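Local coordinates for protein L-lysine 6-oxidase (Marinomonas mediterranea, PDB 3WEU) that oxidises the side-chain amino group of L-lysine with molecular oxygen, using a cysteine tryptophylquinone cofactor, and releases the hydrogen peroxide that makes it antibacterial, at residues S130-Q133 against S134-I137; H471-D474 against K475-D479; Q608-N611 against Y612-I616; K658-L661 against V662-T666. All coordinates share one frame; numbering follows the deposited sequence.

Contact 1: S130-Q133 against S134-I137; sequences SERQ and SLII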
loop_
_atom_site.group_PDB
_atom_site.type_symbol
_atom_site.label_atom_id
_atom_site.label_comp_id
_atom_site.label_asym_id
_atom_site.label_seq_id
_atom_site.Cartn_x
_atom_site.Cartn_y
_atom_site.Cartn_z
ATOM N N SER A 130 -6.573 -20.633 -24.582
ATOM C CA SER A 130 -5.145 -20.806 -24.706
ATOM C C SER A 130 -4.424 -19.978 -23.688
ATOM O O SER A 130 -3.330 -20.361 -23.222
ATOM C CB SER A 130 -4.666 -20.393 -26.093
ATOM O OG SER A 130 -4.710 -18.985 -26.219
ATOM N N GLU A 131 -4.979 -18.824 -23.347
ATOM C CA GLU A 131 -4.376 -17.972 -22.315
ATOM C C GLU A 131 -4.533 -18.625 -20.909
ATOM O O GLU A 131 -3.666 -18.518 -20.075
ATOM C CB GLU A 131 -5.037 -16.587 -22.248
ATOM C CG GLU A 131 -5.117 -15.726 -23.527
ATOM C CD GLU A 131 -5.795 -14.359 -23.251
ATOM O OE1 GLU A 131 -7.021 -14.273 -22.890
ATOM O OE2 GLU A 131 -5.073 -13.357 -23.351
ATOM N N ARG A 132 -5.667 -19.249 -20.664
ATOM C CA ARG A 132 -5.844 -19.993 -19.414
ATOM C C ARG A 132 -4.876 -21.156 -19.368
ATOM O O ARG A 132 -4.320 -21.445 -18.355
ATOM C CB ARG A 132 -7.219 -20.602 -19.297
ATOM C CG ARG A 132 -8.411 -19.684 -19.472
ATOM C CD ARG A 132 -8.524 -18.676 -18.384
ATOM N NE ARG A 132 -8.580 -19.258 -17.025
ATOM C CZ ARG A 132 -8.338 -18.523 -15.964
ATOM N NH1 ARG A 132 -8.112 -17.210 -16.123
ATOM N NH2 ARG A 132 -8.325 -19.076 -14.735
ATOM N N GLN A 133 -4.686 -21.850 -20.465
ATOM C CA GLN A 133 -3.802 -22.980 -20.444
ATOM C C GLN A 133 -2.367 -22.537 -20.140
ATOM O O GLN A 133 -1.618 -23.284 -19.494
ATOM C CB GLN A 133 -3.916 -23.850 -21.716
ATOM C CG GLN A 133 -3.005 -25.086 -21.730
ATOM C CD GLN A 133 -2.883 -25.739 -23.100
ATOM O OE1 GLN A 133 -2.287 -25.173 -24.019
ATOM N NE2 GLN A 133 -3.381 -26.938 -23.226
ATOM N N SER A 134 -1.984 -21.316 -20.480
ATOM C CA SER A 134 -0.593 -20.959 -20.287
ATOM C C SER A 134 -0.345 -20.547 -18.811
ATOM O O SER A 134 0.774 -20.409 -18.347
ATOM C CB SER A 134 -0.160 -19.897 -21.302
ATOM O OG SER A 134 -0.648 -18.678 -20.832
ATOM N N LEU A 135 -1.422 -20.406 -18.072
ATOM C CA LEU A 135 -1.327 -20.129 -16.641
ATOM C C LEU A 135 -0.872 -21.371 -15.842
ATOM O O LEU A 135 -0.358 -21.225 -14.717
ATOM C CB LEU A 135 -2.694 -19.627 -16.107
ATOM C CG LEU A 135 -3.088 -18.209 -16.563
ATOM C CD1 LEU A 135 -4.549 -17.958 -16.148
ATOM C CD2 LEU A 135 -2.133 -17.183 -15.952
ATOM N N ILE A 136 -1.070 -22.551 -16.434
ATOM C CA ILE A 136 -0.748 -23.804 -15.837
ATOM C C ILE A 136 0.764 -23.910 -15.874
ATOM O O ILE A 136 1.418 -23.488 -16.847
ATOM C CB ILE A 136 -1.306 -24.984 -16.652
ATOM C CG1 ILE A 136 -2.817 -24.857 -16.763
ATOM C CG2 ILE A 136 -0.941 -26.360 -16.082
ATOM C CD1 ILE A 136 -3.477 -25.930 -17.538
ATOM N N ILE A 137 1.344 -24.487 -14.817
ATOM C CA ILE A 137 2.733 -24.865 -14.874
ATOM C C ILE A 137 2.761 -26.318 -15.243
ATOM O O ILE A 137 2.369 -27.195 -14.443
ATOM C CB ILE A 137 3.512 -24.659 -13.566
ATOM C CG1 ILE A 137 3.409 -23.233 -13.065
ATOM C CG2 ILE A 137 5.006 -24.991 -13.780
ATOM C CD1 ILE A 137 4.200 -22.950 -11.783
#

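Contact 2: H471-D474 against K475-D479; sequences HYQD and KAYFD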
loop_
_atom_site.group_PDB
_atom_site.type_symbol
_atom_site.label_atom_id
_atom_site.label_comp_id
_atom_site.label_asym_id
_atom_site.label_seq_id
_atom_site.Cartn_x
_atom_site.Cartn_y
_atom_site.Cartn_z
ATOM N N HIS A 471 -7.568 -41.907 -13.913
ATOM C CA HIS A 471 -6.852 -41.090 -14.804
ATOM C C HIS A 471 -7.742 -40.716 -16.015
ATOM O O HIS A 471 -8.446 -41.565 -16.555
ATOM C CB HIS A 471 -5.672 -41.878 -15.382
ATOM C CG HIS A 471 -4.568 -42.120 -14.416
ATOM N ND1 HIS A 471 -3.240 -42.071 -14.789
ATOM C CD2 HIS A 471 -4.581 -42.502 -13.110
ATOM C CE1 HIS A 471 -2.472 -42.360 -13.754
ATOM N NE2 HIS A 471 -3.259 -42.625 -12.715
ATOM N N TYR A 472 -7.737 -39.461 -16.361
ATOM C CA TYR A 472 -8.319 -38.977 -17.603
ATOM C C TYR A 472 -7.224 -39.033 -18.686
ATOM O O TYR A 472 -6.218 -38.387 -18.567
ATOM C CB TYR A 472 -8.720 -37.586 -17.453
ATOM C CG TYR A 472 -9.400 -36.934 -18.655
ATOM C CD1 TYR A 472 -10.630 -37.388 -19.124
ATOM C CD2 TYR A 472 -8.822 -35.832 -19.257
ATOM C CE1 TYR A 472 -11.257 -36.744 -20.184
ATOM C CE2 TYR A 472 -9.428 -35.181 -20.308
ATOM C CZ TYR A 472 -10.640 -35.642 -20.748
ATOM O OH TYR A 472 -11.190 -34.970 -21.775
ATOM N N GLN A 473 -7.425 -39.828 -19.698
ATOM C CA GLN A 473 -6.454 -39.907 -20.838
ATOM C C GLN A 473 -5.053 -40.328 -20.476
ATOM O O GLN A 473 -4.751 -40.843 -19.400
ATOM C CB GLN A 473 -6.342 -38.530 -21.539
ATOM C CG GLN A 473 -7.619 -37.766 -21.851
ATOM C CD GLN A 473 -7.956 -37.759 -23.333
ATOM O OE1 GLN A 473 -7.532 -38.622 -24.075
ATOM N NE2 GLN A 473 -8.703 -36.767 -23.767
ATOM N N ASP A 474 -4.117 -40.007 -21.369
ATOM C CA ASP A 474 -2.823 -40.655 -21.348
ATOM C C ASP A 474 -1.779 -39.777 -22.018
ATOM O O ASP A 474 -2.060 -38.645 -22.490
ATOM C CB ASP A 474 -2.914 -42.006 -22.046
ATOM C CG ASP A 474 -3.181 -41.859 -23.556
ATOM O OD1 ASP A 474 -3.123 -40.742 -24.149
ATOM O OD2 ASP A 474 -3.465 -42.893 -24.156
ATOM N N LYS A 475 -0.520 -40.246 -21.945
ATOM C CA LYS A 475 0.610 -39.442 -22.344
ATOM C C LYS A 475 0.416 -38.935 -23.796
ATOM O O LYS A 475 0.598 -37.757 -24.083
ATOM C CB LYS A 475 1.931 -40.256 -22.230
ATOM C CG LYS A 475 3.090 -39.585 -22.912
ATOM C CD LYS A 475 4.414 -40.309 -22.636
ATOM C CE LYS A 475 5.607 -39.507 -23.143
ATOM N NZ LYS A 475 5.552 -39.281 -24.633
ATOM N N ALA A 476 0.014 -39.806 -24.697
ATOM C CA ALA A 476 -0.101 -39.382 -26.147
ATOM C C ALA A 476 -1.105 -38.211 -26.303
ATOM O O ALA A 476 -0.862 -37.211 -27.034
ATOM C CB ALA A 476 -0.508 -40.573 -27.000
ATOM N N TYR A 477 -2.203 -38.270 -25.532
ATOM C CA TYR A 477 -3.189 -37.166 -25.558
ATOM C C TYR A 477 -2.567 -35.852 -25.132
ATOM O O TYR A 477 -2.625 -34.822 -25.821
ATOM C CB TYR A 477 -4.460 -37.523 -24.744
ATOM C CG TYR A 477 -5.327 -36.311 -24.630
ATOM C CD1 TYR A 477 -6.278 -36.002 -25.599
ATOM C CD2 TYR A 477 -5.157 -35.416 -23.586
ATOM C CE1 TYR A 477 -7.001 -34.815 -25.522
ATOM C CE2 TYR A 477 -5.882 -34.255 -23.493
ATOM C CZ TYR A 477 -6.820 -33.952 -24.457
ATOM O OH TYR A 477 -7.506 -32.741 -24.362
ATOM N N PHE A 478 -1.911 -35.836 -23.967
ATOM C CA PHE A 478 -1.382 -34.603 -23.469
ATOM C C PHE A 478 -0.216 -34.069 -24.260
ATOM O O PHE A 478 -0.026 -32.813 -24.316
ATOM C CB PHE A 478 -1.021 -34.727 -21.959
ATOM C CG PHE A 478 -2.203 -35.091 -21.098
ATOM C CD1 PHE A 478 -3.296 -34.203 -20.972
ATOM C CD2 PHE A 478 -2.202 -36.240 -20.372
ATOM C CE1 PHE A 478 -4.396 -34.539 -20.237
ATOM C CE2 PHE A 478 -3.290 -36.572 -19.588
ATOM C CZ PHE A 478 -4.393 -35.724 -19.534
ATOM N N ASP A 479 0.598 -34.982 -24.791
ATOM C CA ASP A 479 1.727 -34.624 -25.670
ATOM C C ASP A 479 1.236 -33.593 -26.728
ATOM O O ASP A 479 1.851 -32.514 -26.949
ATOM C CB ASP A 479 2.296 -35.907 -26.331
ATOM C CG ASP A 479 3.438 -36.552 -25.509
ATOM O OD1 ASP A 479 3.885 -35.980 -24.459
ATOM O OD2 ASP A 479 3.902 -37.628 -25.911
HETATM O O HOH W 1 -9.990 -32.225 -22.364
#

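Contact 3: Q608-N611 against Y612-I616; sequences QQIN and YARGI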
loop_
_atom_site.group_PDB
_atom_site.type_symbol
_atom_site.label_atom_id
_atom_site.label_comp_id
_atom_site.label_asym_id
_atom_site.label_seq_id
_atom_site.Cartn_x
_atom_site.Cartn_y
_atom_site.Cartn_z
ATOM N N GLN A 608 8.824 -23.371 27.425
ATOM C CA GLN A 608 7.793 -22.374 27.526
ATOM C C GLN A 608 6.887 -22.493 26.299
ATOM O O GLN A 608 7.431 -22.663 25.187
ATOM C CB GLN A 608 8.430 -20.986 27.502
ATOM C CG GLN A 608 7.404 -19.884 27.752
ATOM C CD GLN A 608 7.977 -18.510 27.855
ATOM O OE1 GLN A 608 9.188 -18.326 27.973
ATOM N NE2 GLN A 608 7.094 -17.521 27.771
ATOM N N GLN A 609 5.551 -22.394 26.450
ATOM C CA GLN A 609 4.679 -22.454 25.317
ATOM C C GLN A 609 4.591 -21.110 24.657
ATOM O O GLN A 609 4.318 -20.146 25.317
ATOM C CB GLN A 609 3.283 -22.928 25.680
ATOM C CG GLN A 609 2.469 -23.310 24.449
ATOM C CD GLN A 609 1.007 -23.477 24.784
ATOM O OE1 GLN A 609 0.323 -22.495 25.143
ATOM N NE2 GLN A 609 0.541 -24.730 24.781
ATOM N N ILE A 610 4.828 -21.025 23.384
ATOM C CA ILE A 610 4.811 -19.740 22.703
ATOM C C ILE A 610 4.247 -19.920 21.337
ATOM O O ILE A 610 4.011 -21.008 20.877
ATOM C CB ILE A 610 6.242 -19.119 22.562
ATOM C CG1 ILE A 610 7.106 -19.762 21.516
ATOM C CG2 ILE A 610 6.927 -19.033 23.887
ATOM C CD1 ILE A 610 7.270 -21.215 21.552
ATOM N N ASN A 611 4.018 -18.814 20.657
ATOM C CA ASN A 611 3.452 -18.913 19.311
ATOM C C ASN A 611 4.448 -19.459 18.275
ATOM O O ASN A 611 5.606 -18.961 18.079
ATOM C CB ASN A 611 2.891 -17.575 18.849
ATOM C CG ASN A 611 2.304 -17.669 17.429
ATOM O OD1 ASN A 611 2.909 -17.274 16.432
ATOM N ND2 ASN A 611 1.096 -18.175 17.352
ATOM N N TYR A 612 3.996 -20.488 17.582
ATOM C CA TYR A 612 4.833 -21.173 16.603
ATOM C C TYR A 612 5.390 -20.231 15.495
ATOM O O TYR A 612 6.499 -20.401 15.003
ATOM C CB TYR A 612 4.010 -22.284 15.931
ATOM C CG TYR A 612 4.678 -22.985 14.767
ATOM C CD1 TYR A 612 5.687 -23.925 14.986
ATOM C CD2 TYR A 612 4.330 -22.711 13.464
ATOM C CE1 TYR A 612 6.309 -24.573 13.958
ATOM C CE2 TYR A 612 4.930 -23.363 12.436
ATOM C CZ TYR A 612 5.944 -24.276 12.690
ATOM O OH TYR A 612 6.581 -24.890 11.677
ATOM N N ALA A 613 4.530 -19.340 15.017
ATOM C CA ALA A 613 4.904 -18.462 13.907
ATOM C C ALA A 613 5.402 -17.103 14.362
ATOM O O ALA A 613 5.404 -16.201 13.553
ATOM C CB ALA A 613 3.702 -18.268 12.999
ATOM N N ARG A 614 5.851 -16.953 15.585
ATOM C CA ARG A 614 6.197 -15.638 16.120
ATOM C C ARG A 614 7.282 -15.063 15.188
ATOM O O ARG A 614 8.245 -15.721 14.833
ATOM C CB ARG A 614 6.643 -15.752 17.526
ATOM C CG ARG A 614 7.901 -16.620 17.759
ATOM C CD ARG A 614 8.054 -17.077 19.180
ATOM N NE ARG A 614 9.234 -17.902 19.302
ATOM C CZ ARG A 614 9.328 -19.166 18.882
ATOM N NH1 ARG A 614 8.303 -19.788 18.280
ATOM N NH2 ARG A 614 10.504 -19.823 19.051
ATOM N N GLY A 615 7.116 -13.796 14.842
ATOM C CA GLY A 615 8.047 -13.119 13.993
ATOM C C GLY A 615 7.652 -13.046 12.531
ATOM O O GLY A 615 8.143 -12.196 11.793
ATOM N N ILE A 616 6.807 -13.971 12.097
ATOM C CA ILE A 616 6.234 -13.948 10.751
ATOM C C ILE A 616 4.952 -13.185 10.892
ATOM O O ILE A 616 3.912 -13.734 11.212
ATOM C CB ILE A 616 5.879 -15.315 10.224
ATOM C CG1 ILE A 616 7.031 -16.258 10.329
ATOM C CG2 ILE A 616 5.471 -15.237 8.732
ATOM C CD1 ILE A 616 8.099 -16.067 9.339
#

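Contact 4: K658-L661 against V662-T666; sequences KEVL and VGQVT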
loop_
_atom_site.group_PDB
_atom_site.type_symbol
_atom_site.label_atom_id
_atom_site.label_comp_id
_atom_site.label_asym_id
_atom_site.label_seq_id
_atom_site.Cartn_x
_atom_site.Cartn_y
_atom_site.Cartn_z
ATOM N N LYS A 658 12.337 -7.544 20.354
ATOM C CA LYS A 658 12.321 -6.404 21.246
ATOM C C LYS A 658 11.460 -6.721 22.379
ATOM O O LYS A 658 10.343 -7.301 22.198
ATOM C CB LYS A 658 11.776 -5.190 20.505
ATOM C CG LYS A 658 12.007 -3.858 21.235
ATOM C CD LYS A 658 11.900 -2.640 20.302
ATOM C CE LYS A 658 12.040 -3.035 18.820
ATOM N NZ LYS A 658 12.731 -2.020 17.994
ATOM N N GLU A 659 11.919 -6.353 23.557
ATOM C CA GLU A 659 11.127 -6.521 24.773
ATOM C C GLU A 659 10.490 -5.185 25.070
ATOM O O GLU A 659 11.206 -4.198 25.391
ATOM C CB GLU A 659 12.031 -6.983 25.886
ATOM C CG GLU A 659 11.340 -7.208 27.210
ATOM C CD GLU A 659 12.261 -7.767 28.306
ATOM O OE1 GLU A 659 13.351 -8.336 28.014
ATOM O OE2 GLU A 659 11.849 -7.645 29.476
ATOM N N VAL A 660 9.161 -5.101 24.944
ATOM C CA VAL A 660 8.477 -3.802 25.095
ATOM C C VAL A 660 7.899 -3.762 26.502
ATOM O O VAL A 660 7.154 -4.674 26.885
ATOM C CB VAL A 660 7.338 -3.692 24.085
ATOM C CG1 VAL A 660 6.446 -2.483 24.354
ATOM C CG2 VAL A 660 7.852 -3.741 22.645
ATOM N N LEU A 661 8.222 -2.743 27.279
ATOM C CA LEU A 661 7.683 -2.593 28.595
ATOM C C LEU A 661 6.217 -2.173 28.530
ATOM O O LEU A 661 5.867 -1.322 27.710
ATOM C CB LEU A 661 8.511 -1.615 29.425
ATOM C CG LEU A 661 9.984 -1.997 29.549
ATOM C CD1 LEU A 661 10.669 -0.928 30.358
ATOM C CD2 LEU A 661 10.245 -3.422 30.131
ATOM N N VAL A 662 5.347 -2.727 29.394
ATOM C CA VAL A 662 3.940 -2.422 29.234
ATOM C C VAL A 662 3.640 -0.903 29.373
ATOM O O VAL A 662 2.788 -0.365 28.667
ATOM C CB VAL A 662 3.064 -3.283 30.146
ATOM C CG1 VAL A 662 1.640 -2.782 30.095
ATOM C CG2 VAL A 662 3.118 -4.704 29.576
ATOM N N GLY A 663 4.418 -0.212 30.174
ATOM C CA GLY A 663 4.195 1.213 30.315
ATOM C C GLY A 663 4.557 2.014 29.102
ATOM O O GLY A 663 4.192 3.207 29.005
ATOM N N GLN A 664 5.272 1.409 28.185
ATOM C CA GLN A 664 5.511 2.037 26.891
ATOM C C GLN A 664 4.211 2.186 26.141
ATOM O O GLN A 664 4.014 3.155 25.452
ATOM C CB GLN A 664 6.530 1.338 26.055
ATOM C CG GLN A 664 7.927 1.479 26.604
ATOM C CD GLN A 664 8.934 0.763 25.792
ATOM O OE1 GLN A 664 9.370 -0.340 26.138
ATOM N NE2 GLN A 664 9.373 1.393 24.710
ATOM N N VAL A 665 3.345 1.195 26.256
ATOM C CA VAL A 665 2.037 1.237 25.652
ATOM C C VAL A 665 1.045 2.068 26.470
ATOM O O VAL A 665 0.264 2.830 25.922
ATOM C CB VAL A 665 1.468 -0.188 25.549
ATOM C CG1 VAL A 665 0.039 -0.137 25.008
ATOM C CG2 VAL A 665 2.383 -1.068 24.760
ATOM N N THR A 666 1.005 1.912 27.764
ATOM C CA THR A 666 -0.031 2.527 28.527
ATOM C C THR A 666 0.293 3.922 28.935
ATOM O O THR A 666 -0.599 4.695 29.315
ATOM C CB THR A 666 -0.327 1.773 29.806
ATOM O OG1 THR A 666 0.785 1.838 30.677
ATOM C CG2 THR A 666 -0.673 0.303 29.457
HETATM O O HOH W 2 11.902 -1.271 26.020
#

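Contact 1: S130-Q133 against S134-I137
Arg132 and Leu135 meet through the end of one leucine branch: CD1 rests over one face of the guanidinium, nearer its rim than its middle, with 3.6 Å between Leu135 CD1 and Arg132 NH1. The arginine chain bends at chi2 and chi3 (-66° and -56°), which brings the guanidinium beside the leucine. Leucine suits the place because a methyl can lie on the flat cation without competing for its N-H groups. Those groups turn to backbone carbonyls: NH1 donates to Lys126 O and NH2 to Ala95 O and Arg122 O, so a buried charge is held by loop carbonyls.

The backbone bonds belong to the exit of helix 129-134, where the chain leaves for strand 137-145. Leu135 N donates to Arg132 O at 3.1 Å and Ile136 N to Gln133 O at 3.2 Å, two successive bonds with the three-residue spacing of a 3-10 turn. Just before them, Ser134 N is divided between Ser130 O and Glu131 O, and both bonds are weak. The Ser134 hydroxyl lies close to this tightening turn, its OG 3.1 Å from Glu131 O, a fitting place for a short polar side chain on an exposed surface.

Apolar packing is lighter: Ile136 CD1 comes within 4.3 Å of Gln133 CG. Gln133 extends away from the turn with CG anti to the backbone N (chi1 -179°), which carries its amide to the neighbouring chain, where NE2 donates to Asn481 O and Leu483 O.

Contact 2: H471-D474 against K475-D479
Asp474 OD1 receives the backbone N-H of Tyr477 at 3.0 Å, almost straight at 162° and nearly in line with the carboxylate C-O bond. This makes Asp474 the N-cap of helix 475-481. Its CG sits between the backbone N and the carbonyl carbon (chi1 67°), so that the short acid curls over the first turn; its negative charge would probably interact favourably with the positive end of the helix dipole. Asp474 O continues the helical pattern by accepting Phe478 N at 3.2 Å.

Gln473 lies on Tyr477, the residue whose N-H the cap takes. Its first torsion places CG over one face of the ring as a CH-pi contact, 4.1 Å from Gln473 CG to the Tyr477 ring centroid, and the bend at chi2 lays the amide down on that face. The two planes are 21° apart and stacked, with Gln473 NE2 just 3.1 Å from Tyr477 CE1. A flat amide can stack on an aromatic face and keeps polar atoms in a partly exposed place. Beyond it, a water links the two phenols, 3.1 Å from Tyr472 OH and 3.2 Å from Tyr477 OH.

Phe478 turns inward instead, presenting its ring edge to Tyr472 O, 3.4 Å from Phe478 CZ. One helical turn apart, Lys475 and Asp479 form a salt bridge in which the acid uses its syn lone pair.

The cap thus joins the loop after strand 468-469 to helix 475-481. Phe478 packs on Leu483 beyond the helix, Arg487 makes a cation-pi contact with Tyr472, and His471 meets Trp243 of strand 237-247 edge-to-face.

Contact 3: Q608-N611 against Y612-I616
Arg614 folds back across the type I beta turn from Asn611 to Arg614 and lays its guanidinium against Ile610, the side chains running at a slant to each other. The turn follows strand 609-611, which pairs antiparallel with strand 588-590. Ile610 CG1 stands over one face of the planar group, 3.5 Å from Arg614 CZ, while Asn611 O lies at the edge, close to the same plane, and takes a bond from Arg614 NH1 at 2.8 Å. An aliphatic branch over the face and a carbonyl at the rim suit a buried arginine. CG of Arg614 lies between its backbone N and carbonyl carbon (chi1 61°), and from there the extended chain passes beside Asn611 O. That oxygen is gripped twice: Arg614 N, 3.2 Å away, reaches it from the opposite face to NH1. The second terminal nitrogen, NH2, forms a salt bridge with Glu647.

Asparagine suits the first position of the turn: Asn611 OD1 accepts Ala613 N weakly at 3.0 Å, an Asx turn. A type II turn follows, with Gly615 at positive phi (98°), which glycine adopts easily, closed by Ile616 N donating to Ala613 O at 3.0 Å.

Contact 4: K658-L661 against V662-T666
Leu661 and Gln664 hold each other by two reciprocal bonds. Gln664 N donates to Leu661 O at 2.8 Å, and the same glutamine's OE1 accepts Leu661 N at 2.9 Å, fairly straight, with an N-H...O angle of 155° and the donor tilted from the amide carbonyl plane. A glutamine suits the task: extended beyond CG, it is long enough to return to the strand and has an oxygen to offer there. OE1 also accepts from a water at 2.7 Å, which donates in turn to Glu659 O at 3.1 Å and so ties one more strand carbonyl to the glutamine.

This is a strand-to-helix junction: strand 656-661, paired antiparallel with strand 675-680, leads into the short helix 662-666, the N-to-C directions of the two short segments 57° apart. The glutamine reaches back across the corner. Its NE2 hydrogen-bonds Gln664 O of the second subunit, so the side chain serves both the local turn and the subunit interface.

Leu661 CB lies beside the amide oxygen of Gln664, and the leucine side chain packs on Gly667 of the second subunit. Val660 CG1, anti to its nitrogen (chi1 170°), approaches Val665 CG2 at 4.3 Å, a loose apolar touch between branched residues at the surface.

The four contacts follow one another along the chain and fall into two pairs. Contacts 1 and 2, centres about 17 Å apart, lie where the N-terminal and C-terminal regions of the oxidase sequence meet: Gln133 of contact 1 donates to the carbonyl of Asn481, the last residue of helix 475-481, whose start is contact 2. Contacts 3 and 4, with centres about 19 Å apart, are related through strand 675-680, since Phe679 meets Arg614 and the strand pairs with 656-661. Contacts 2 and 4 stand on opposite sides of the chain's centre, about 62 Å between centres. Of the four, contact 4 alone touches the second subunit, so its two-stranded sheet and short helix belong to the subunit interface.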